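Local coordinates for protein BIFUNCTIONAL PROTEIN Proline utilization A (PutA) (Corynebacterium freiburgense, PDB 5UX5) that probably oxidises proline to glutamate in two steps, joining an FAD-dependent proline dehydrogenase and an NAD-dependent aldehyde dehydrogenase in one chain, at residues Y12-E22 / F444-W452. Sequence-based numbering, arbitrary orientation.
Sequences YINRDLENLQE and FRESVAQRW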
loop_
_atom_site.group_PDB
_atom_site.type_symbol
_atom_site.label_atom_id
_atom_site.label_comp_id
_atom_site.label_asym_id
_atom_site.label_seq_id
_atom_site.Cartn_x
_atom_site.Cartn_y
_atom_site.Cartn_z
ATOM N N TYR A 12 31.436 -4.712 28.200
ATOM C CA TYR A 12 32.005 -4.921 26.879
ATOM C C TYR A 12 32.779 -3.696 26.367
ATOM O O TYR A 12 33.624 -3.846 25.480
ATOM C CB TYR A 12 30.906 -5.325 25.874
ATOM C CG TYR A 12 29.683 -4.415 25.764
ATOM C CD1 TYR A 12 29.738 -3.229 25.033
ATOM C CD2 TYR A 12 28.459 -4.765 26.334
ATOM C CE1 TYR A 12 28.620 -2.390 24.902
ATOM C CE2 TYR A 12 27.321 -3.926 26.202
ATOM C CZ TYR A 12 27.411 -2.737 25.486
ATOM O OH TYR A 12 26.308 -1.886 25.358
ATOM N N ILE A 13 32.536 -2.492 26.904
ATOM C CA ILE A 13 33.260 -1.312 26.435
ATOM C C ILE A 13 34.716 -1.364 26.883
ATOM O O ILE A 13 35.033 -1.836 27.980
ATOM C CB ILE A 13 32.586 -0.025 26.929
ATOM C CG1 ILE A 13 31.107 -0.029 26.591
ATOM C CG2 ILE A 13 33.229 1.191 26.293
ATOM C CD1 ILE A 13 30.460 1.303 26.922
ATOM N N ASN A 14 35.613 -0.898 26.018
ATOM C CA ASN A 14 37.051 -0.892 26.275
ATOM C C ASN A 14 37.699 0.042 25.263
ATOM O O ASN A 14 37.031 0.585 24.374
ATOM C CB ASN A 14 37.640 -2.280 26.128
ATOM C CG ASN A 14 37.468 -2.780 24.735
ATOM O OD1 ASN A 14 38.316 -2.552 23.871
ATOM N ND2 ASN A 14 36.315 -3.362 24.469
ATOM N N ARG A 15 39.029 0.140 25.328
ATOM C CA ARG A 15 39.757 1.081 24.482
ATOM C C ARG A 15 40.719 0.400 23.503
ATOM O O ARG A 15 41.667 1.037 23.040
ATOM C CB ARG A 15 40.507 2.102 25.347
ATOM C CG ARG A 15 39.633 2.841 26.338
ATOM C CD ARG A 15 39.734 4.358 26.224
ATOM N NE ARG A 15 41.085 4.828 25.927
ATOM C CZ ARG A 15 41.350 5.931 25.224
ATOM N NH1 ARG A 15 40.344 6.681 24.730
ATOM N NH2 ARG A 15 42.618 6.276 24.999
ATOM N N ASP A 16 40.508 -0.875 23.166
ATOM C CA ASP A 16 41.428 -1.533 22.240
ATOM C C ASP A 16 41.445 -0.826 20.886
ATOM O O ASP A 16 42.513 -0.542 20.337
ATOM C CB ASP A 16 41.073 -3.015 22.100
ATOM C CG ASP A 16 41.334 -3.786 23.376
ATOM O OD1 ASP A 16 42.262 -3.398 24.119
ATOM O OD2 ASP A 16 40.610 -4.765 23.653
ATOM N N LEU A 17 40.268 -0.522 20.334
ATOM C CA LEU A 17 40.208 0.196 19.059
ATOM C C LEU A 17 40.934 1.546 19.130
ATOM O O LEU A 17 41.660 1.914 18.199
ATOM C CB LEU A 17 38.746 0.390 18.635
ATOM C CG LEU A 17 38.156 -0.711 17.770
ATOM C CD1 LEU A 17 36.776 -0.336 17.331
ATOM C CD2 LEU A 17 39.027 -0.883 16.552
ATOM N N GLU A 18 40.725 2.316 20.203
ATOM C CA GLU A 18 41.472 3.568 20.350
ATOM C C GLU A 18 42.981 3.342 20.318
ATOM O O GLU A 18 43.716 4.125 19.706
ATOM C CB GLU A 18 41.066 4.309 21.630
ATOM C CG GLU A 18 39.808 5.169 21.439
ATOM C CD GLU A 18 38.526 4.507 21.875
ATOM O OE1 GLU A 18 37.488 5.198 21.862
ATOM O OE2 GLU A 18 38.537 3.296 22.175
ATOM N N ASN A 19 43.466 2.272 20.950
ATOM C CA ASN A 19 44.903 2.049 20.961
ATOM C C ASN A 19 45.409 1.535 19.617
ATOM O O ASN A 19 46.510 1.904 19.187
ATOM C CB ASN A 19 45.282 1.073 22.082
ATOM C CG ASN A 19 44.959 1.610 23.482
ATOM O OD1 ASN A 19 45.006 2.825 23.744
ATOM N ND2 ASN A 19 44.623 0.691 24.393
ATOM N N LEU A 20 44.606 0.747 18.906
ATOM C CA LEU A 20 45.050 0.170 17.644
ATOM C C LEU A 20 44.841 1.104 16.467
ATOM O O LEU A 20 45.274 0.782 15.357
ATOM C CB LEU A 20 44.312 -1.151 17.390
ATOM C CG LEU A 20 44.419 -2.244 18.464
ATOM C CD1 LEU A 20 43.596 -3.423 18.070
ATOM C CD2 LEU A 20 45.869 -2.703 18.695
ATOM N N GLN A 21 44.270 2.284 16.716
ATOM C CA GLN A 21 43.764 3.137 15.646
ATOM C C GLN A 21 44.815 3.419 14.576
ATOM O O GLN A 21 44.513 3.392 13.377
ATOM C CB GLN A 21 43.259 4.436 16.262
ATOM C CG GLN A 21 42.128 5.080 15.535
ATOM C CD GLN A 21 41.599 6.282 16.284
ATOM O OE1 GLN A 21 40.387 6.452 16.421
ATOM N NE2 GLN A 21 42.506 7.138 16.761
ATOM N N GLU A 22 46.053 3.680 14.981
ATOM C CA GLU A 22 47.066 4.053 14.006
ATOM C C GLU A 22 47.756 2.846 13.375
ATOM O O GLU A 22 48.162 2.916 12.209
ATOM C CB GLU A 22 48.089 4.985 14.659
ATOM C CG GLU A 22 47.438 6.175 15.378
ATOM C CD GLU A 22 46.785 7.189 14.427
ATOM O OE1 GLU A 22 47.333 7.436 13.327
ATOM O OE2 GLU A 22 45.720 7.749 14.782
ATOM N N PHE A 444 37.001 7.321 9.429
ATOM C CA PHE A 444 37.193 6.131 10.257
ATOM C C PHE A 444 37.488 6.509 11.702
ATOM O O PHE A 444 36.901 5.938 12.629
ATOM C CB PHE A 444 38.318 5.251 9.695
ATOM C CG PHE A 444 38.907 4.300 10.710
ATOM C CD1 PHE A 444 38.187 3.197 11.154
ATOM C CD2 PHE A 444 40.182 4.518 11.238
ATOM C CE1 PHE A 444 38.735 2.314 12.105
ATOM C CE2 PHE A 444 40.742 3.648 12.193
ATOM C CZ PHE A 444 40.024 2.547 12.625
ATOM N N ARG A 445 38.412 7.454 11.911
ATOM C CA ARG A 445 38.682 7.961 13.255
ATOM C C ARG A 445 37.391 8.343 13.970
ATOM O O ARG A 445 37.192 8.015 15.146
ATOM C CB ARG A 445 39.612 9.172 13.186
ATOM C CG ARG A 445 41.054 8.875 12.781
ATOM C CD ARG A 445 41.901 10.152 12.832
ATOM N NE ARG A 445 42.931 10.164 11.805
ATOM C CZ ARG A 445 44.137 9.645 11.970
ATOM N NH1 ARG A 445 44.458 9.068 13.122
ATOM N NH2 ARG A 445 45.017 9.701 10.980
ATOM N N GLU A 446 36.497 9.035 13.265
ATOM C CA GLU A 446 35.257 9.476 13.889
ATOM C C GLU A 446 34.366 8.293 14.245
ATOM O O GLU A 446 33.684 8.316 15.277
ATOM C CB GLU A 446 34.525 10.456 12.967
ATOM C CG GLU A 446 33.353 11.190 13.636
ATOM C CD GLU A 446 33.791 12.072 14.806
ATOM O OE1 GLU A 446 34.888 12.669 14.718
ATOM O OE2 GLU A 446 33.050 12.160 15.816
ATOM N N SER A 447 34.328 7.262 13.396
ATOM C CA SER A 447 33.474 6.124 13.714
ATOM C C SER A 447 34.008 5.343 14.908
ATOM O O SER A 447 33.230 4.723 15.639
ATOM C CB SER A 447 33.327 5.223 12.495
ATOM O OG SER A 447 34.581 4.725 12.093
ATOM N N VAL A 448 35.323 5.374 15.133
ATOM C CA VAL A 448 35.891 4.750 16.324
ATOM C C VAL A 448 35.384 5.445 17.588
ATOM O O VAL A 448 35.070 4.791 18.593
ATOM C CB VAL A 448 37.432 4.758 16.236
ATOM C CG1 VAL A 448 38.073 4.395 17.585
ATOM C CG2 VAL A 448 37.898 3.809 15.148
ATOM N N ALA A 449 35.281 6.776 17.547
ATOM C CA ALA A 449 34.810 7.536 18.699
ATOM C C ALA A 449 33.304 7.373 18.938
ATOM O O ALA A 449 32.863 7.395 20.095
ATOM C CB ALA A 449 35.166 9.012 18.522
ATOM N N GLN A 450 32.494 7.225 17.878
ATOM C CA GLN A 450 31.054 7.120 18.081
ATOM C C GLN A 450 30.581 5.697 18.346
ATOM O O GLN A 450 29.422 5.513 18.732
ATOM C CB GLN A 450 30.300 7.680 16.871
ATOM C CG GLN A 450 30.530 9.156 16.655
ATOM C CD GLN A 450 30.273 9.988 17.915
ATOM O OE1 GLN A 450 29.229 9.865 18.564
ATOM N NE2 GLN A 450 31.239 10.838 18.263
ATOM N N ARG A 451 31.467 4.713 18.200
ATOM C CA ARG A 451 31.150 3.289 18.317
ATOM C C ARG A 451 30.180 2.936 19.444
ATOM O O ARG A 451 29.203 2.223 19.226
ATOM C CB ARG A 451 32.482 2.556 18.489
ATOM C CG ARG A 451 32.440 1.226 19.177
ATOM C CD ARG A 451 33.859 0.727 19.388
ATOM N NE ARG A 451 34.764 1.851 19.587
ATOM C CZ ARG A 451 35.867 1.812 20.328
ATOM N NH1 ARG A 451 36.230 0.699 20.949
ATOM N NH2 ARG A 451 36.607 2.899 20.441
ATOM N N TRP A 452 30.418 3.422 20.660
ATOM C CA TRP A 452 29.564 3.053 21.789
ATOM C C TRP A 452 28.395 4.002 21.998
ATOM O O TRP A 452 27.516 3.715 22.814
ATOM C CB TRP A 452 30.388 3.001 23.081
ATOM C CG TRP A 452 31.638 2.163 22.977
ATOM C CD1 TRP A 452 32.932 2.602 23.041
ATOM C CD2 TRP A 452 31.708 0.742 22.793
ATOM N NE1 TRP A 452 33.797 1.548 22.900
ATOM C CE2 TRP A 452 33.070 0.395 22.746
ATOM C CE3 TRP A 452 30.753 -0.267 22.662
ATOM C CZ2 TRP A 452 33.495 -0.921 22.573
ATOM C CZ3 TRP A 452 31.175 -1.555 22.493
ATOM C CH2 TRP A 452 32.535 -1.878 22.453
#
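I13 turns CG2 anti to its own backbone N, while W452 holds CG anti to its carbonyl carbon (chi1 -51°), and the methyl lies over one indole face. I13 CG2 stands 3.5 Å from the centroid of the five-membered ring of W452, almost on the ring normal, a CH-pi contact. The opposite face of the indole lies on R451 CG. Y12 comes up beside the six-membered ring, its CD1 3.4 Å from W452 CZ3, with the ring planes 40° apart.

The R451 side chain runs extended through chi2 and bends at chi3, which lays its guanidinium between L17 CB on one face and W452 NE1 on the other. Within the guanidinium plane, R451 NE reaches back to V448 O at 3.1 Å, which helps to hold the group's rotation. E18 OE2 meets R451 NH2 at the guanidinium edge in a salt bridge of doubtful geometry; NH1 has a second acid in D335.

L17 CB packs on V448 CG1 at 4.2 Å, and Q21 CG lies 3.9 Å from F444 CE2. E22 OE2 meets R445 NH1 in a salt bridge, the planes nearly coplanar but the N-H pointing well off the oxygen.

Helical segments 16-22 and 444-450 run antiparallel (167°), axes 10.0 Å apart at closest approach, joining helix 16-31 to helix 438-450 beside the proline dehydrogenase TIM barrel, the F444 side chain about 10 Å from the bound FAD.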